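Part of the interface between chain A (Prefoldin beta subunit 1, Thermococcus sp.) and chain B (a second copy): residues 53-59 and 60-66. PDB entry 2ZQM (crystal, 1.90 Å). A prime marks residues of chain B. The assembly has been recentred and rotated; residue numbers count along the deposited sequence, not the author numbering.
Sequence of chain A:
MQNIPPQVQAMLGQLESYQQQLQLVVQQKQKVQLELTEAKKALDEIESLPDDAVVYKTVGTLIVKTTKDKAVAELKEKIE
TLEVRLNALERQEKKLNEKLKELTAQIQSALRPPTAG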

# COMPACT_ATOMS: atom_id res chain seq x y z
N ALA A 53 -18.84 0.87 31.28
CA ALA A 53 -17.48 0.58 30.84
C ALA A 53 -16.80 1.86 30.39
O ALA A 53 -17.44 2.74 29.82
N VAL A 54 -15.51 1.98 30.67
CA VAL A 54 -14.75 3.16 30.25
C VAL A 54 -14.40 3.01 28.76
O VAL A 54 -13.92 1.95 28.33
N VAL A 55 -14.66 4.05 27.97
CA VAL A 55 -14.37 3.99 26.54
C VAL A 55 -13.69 5.28 26.06
O VAL A 55 -14.11 6.37 26.42
N TYR A 56 -12.63 5.13 25.26
CA TYR A 56 -11.92 6.28 24.67
C TYR A 56 -12.02 6.12 23.16
O TYR A 56 -12.17 5.01 22.66
N LYS A 57 -11.93 7.21 22.43
CA LYS A 57 -11.99 7.12 20.98
C LYS A 57 -10.81 7.88 20.40
O LYS A 57 -10.27 8.77 21.05
N THR A 58 -10.41 7.53 19.19
CA THR A 58 -9.29 8.21 18.56
C THR A 58 -9.82 9.28 17.62
O THR A 58 -10.83 9.08 16.94
N VAL A 59 -9.15 10.42 17.61
CA VAL A 59 -9.50 11.53 16.72
C VAL A 59 -8.17 11.87 16.08
O VAL A 59 -7.38 12.65 16.62
N GLY B 60 -11.30 -1.26 16.83
CA GLY B 60 -11.48 -0.31 15.75
C GLY B 60 -10.79 0.97 16.18
O GLY B 60 -9.61 0.96 16.54
N THR B 61 -11.52 2.07 16.16
CA THR B 61 -10.95 3.35 16.56
C THR B 61 -11.18 3.60 18.05
O THR B 61 -10.86 4.66 18.56
N LEU B 62 -11.74 2.62 18.75
CA LEU B 62 -12.02 2.78 20.17
C LEU B 62 -10.99 2.08 21.06
O LEU B 62 -10.27 1.19 20.61
N ILE B 63 -10.93 2.50 22.31
CA ILE B 63 -9.99 1.93 23.26
C ILE B 63 -10.77 1.60 24.52
O ILE B 63 -11.42 2.47 25.10
N VAL B 64 -10.74 0.34 24.94
CA VAL B 64 -11.44 -0.06 26.16
C VAL B 64 -10.51 -0.80 27.11
O VAL B 64 -9.47 -1.33 26.70
N LYS B 65 -10.87 -0.84 28.37
CA LYS B 65 -10.02 -1.50 29.33
C LYS B 65 -10.20 -3.01 29.22
O LYS B 65 -11.28 -3.50 28.91
N THR B 66 -9.11 -3.75 29.41
CA THR B 66 -9.19 -5.21 29.41
C THR B 66 -8.31 -5.64 30.57
O THR B 66 -8.11 -4.85 31.49

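A strand of chain A that includes Tyr56 to Val59 and a strand of chain B that includes Leu62′ to Lys65′ lie side by side, running in nearly opposite directions, at 156°, and their axes approach to 4.5 Å. The two stretches bury 481 Å² between them, and the side chains that do so are arranged around a short antiparallel ladder.

The backbone hydrogen bonds set the register. Tyr56 and Ile63′ form a hydrogen-bonded pair in which Tyr56 N donates to Ile63′ O at 2.9 Å and Ile63′ N donates to Tyr56 O at 2.8 Å, both with nearly straight geometry. Tyr56 O also receives a CA-H...O contact from Leu62′ CA at 3.3 Å. Lys57 and Leu62′ follow as a non-hydrogen-bonded pair, their CA atoms 4.4 Å apart, which brings the side chains of these neighbours close together.

Apolar packing occurs on both faces of this ladder. On one face lie Val55, Lys57, Leu62′ and Val64′. Val55, in the t rotamer, reaches both of the chain B apolar residues here: its CG1 lies 4.2 Å from Leu62′ CD2 and its CG2 lies 4.0 Å from Val64′ CG1, and CG1 is itself 4.2 Å from Val64′ CG1, so this methyl sits against both Leu62′ and Val64′. Val64′ adopts the m rotamer. Leu62′, with chi1 m and chi2 t, has an end that comes nearer to chain A, and its CD2 also approaches Lys57 CB at 3.7 Å. That contact uses only the aliphatic root of the lysine. Lys57 starts from chi1 p and its end leads away from chain B, where NZ is hydrogen-bonded elsewhere in the structure.

The other face carries Tyr56 and Ile63′, which are directly paired: Tyr56 CB and Ile63′ CB are 4.0 Å apart. Tyr56 is in the m rotamer with chi2 at -95°, and Ile63′ O lies at the edge of its ring, near the ring plane. Ile63′, with chi1 m and chi2 t, loses 74 Å² of surface to chain A, the largest share of any residue in the two stretches. Its CD1 extends to Thr58 CG2, at 4.2 Å, so that the threonine methyl adds to the apolar contact.

Polar side-chain contacts gather around Thr58, whose CA-to-CB bond points toward chain B. In the p rotamer its OG1 donates to Thr61′ O at 3.0 Å, while Thr58 N donates to the same carbonyl oxygen, also at 3.0 Å but with a more bent angle of 140°. Thr61′ O therefore accepts two bonds from one residue. The arrangement brings Thr58 OG1 to 3.3 Å from Thr61′ CB; Thr61′ is likewise in the p rotamer.

Beyond Val55, a water bridges the chains, donating to Val54 O at 2.6 Å and accepting from Lys65′ N at 2.7 Å. Close by, Val54, in the p rotamer, places CG1 3.8 Å from Lys65′ CE, a contact with the aliphatic part of the lysine.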

# COMPACT_ATOMS: atom_id res chain seq x y z
CB ALA A 53 -17.50 -0.41 29.69
CB VAL A 54 -13.45 3.31 31.07
CG1 VAL A 54 -12.56 2.09 30.88
CG2 VAL A 54 -12.72 4.58 30.66
CB VAL A 55 -15.66 3.78 25.69
CG1 VAL A 55 -15.31 3.66 24.21
CG2 VAL A 55 -16.40 2.53 26.14
CB TYR A 56 -10.43 6.27 25.05
CG TYR A 56 -10.15 6.54 26.52
CD1 TYR A 56 -9.86 7.82 26.97
CD2 TYR A 56 -10.24 5.50 27.45
CE1 TYR A 56 -9.66 8.07 28.34
CE2 TYR A 56 -10.04 5.74 28.81
CZ TYR A 56 -9.76 7.03 29.24
OH TYR A 56 -9.58 7.25 30.59
CB LYS A 57 -13.30 7.69 20.43
CG LYS A 57 -13.54 9.16 20.74
CD LYS A 57 -14.77 9.70 20.00
CE LYS A 57 -14.56 9.68 18.48
NZ LYS A 57 -15.70 10.31 17.72
CB THR A 58 -8.40 7.23 17.77
OG1 THR A 58 -9.20 6.51 16.83
CG2 THR A 58 -7.72 6.23 18.70
CB VAL A 59 -10.03 12.74 17.51
CG1 VAL A 59 -10.36 13.88 16.54
CG2 VAL A 59 -11.28 12.34 18.31
CB THR B 61 -11.59 4.52 15.78
OG1 THR B 61 -12.98 4.61 16.13
CG2 THR B 61 -11.47 4.29 14.30
CB LEU B 62 -13.42 2.25 20.49
CG LEU B 62 -14.46 2.92 19.60
CD1 LEU B 62 -15.73 2.11 19.57
CD2 LEU B 62 -14.72 4.32 20.10
CB ILE B 63 -8.86 2.92 23.58
CG1 ILE B 63 -8.02 3.14 22.32
CG2 ILE B 63 -8.01 2.41 24.78
CD1 ILE B 63 -7.09 4.34 22.37
CB VAL B 64 -12.66 -0.94 25.85
CG1 VAL B 64 -13.65 -0.15 25.00
CG2 VAL B 64 -12.23 -2.20 25.14
CB LYS B 65 -10.35 -1.02 30.75
CG LYS B 65 -9.22 -1.23 31.76
CD LYS B 65 -9.65 -0.90 33.18
CE LYS B 65 -10.09 0.55 33.32
NZ LYS B 65 -8.97 1.52 33.14
CB THR B 66 -8.70 -5.83 28.07
OG1 THR B 66 -8.85 -7.25 28.13
CG2 THR B 66 -7.25 -5.48 27.77
O HOH W 1 -13.40 -0.40 29.25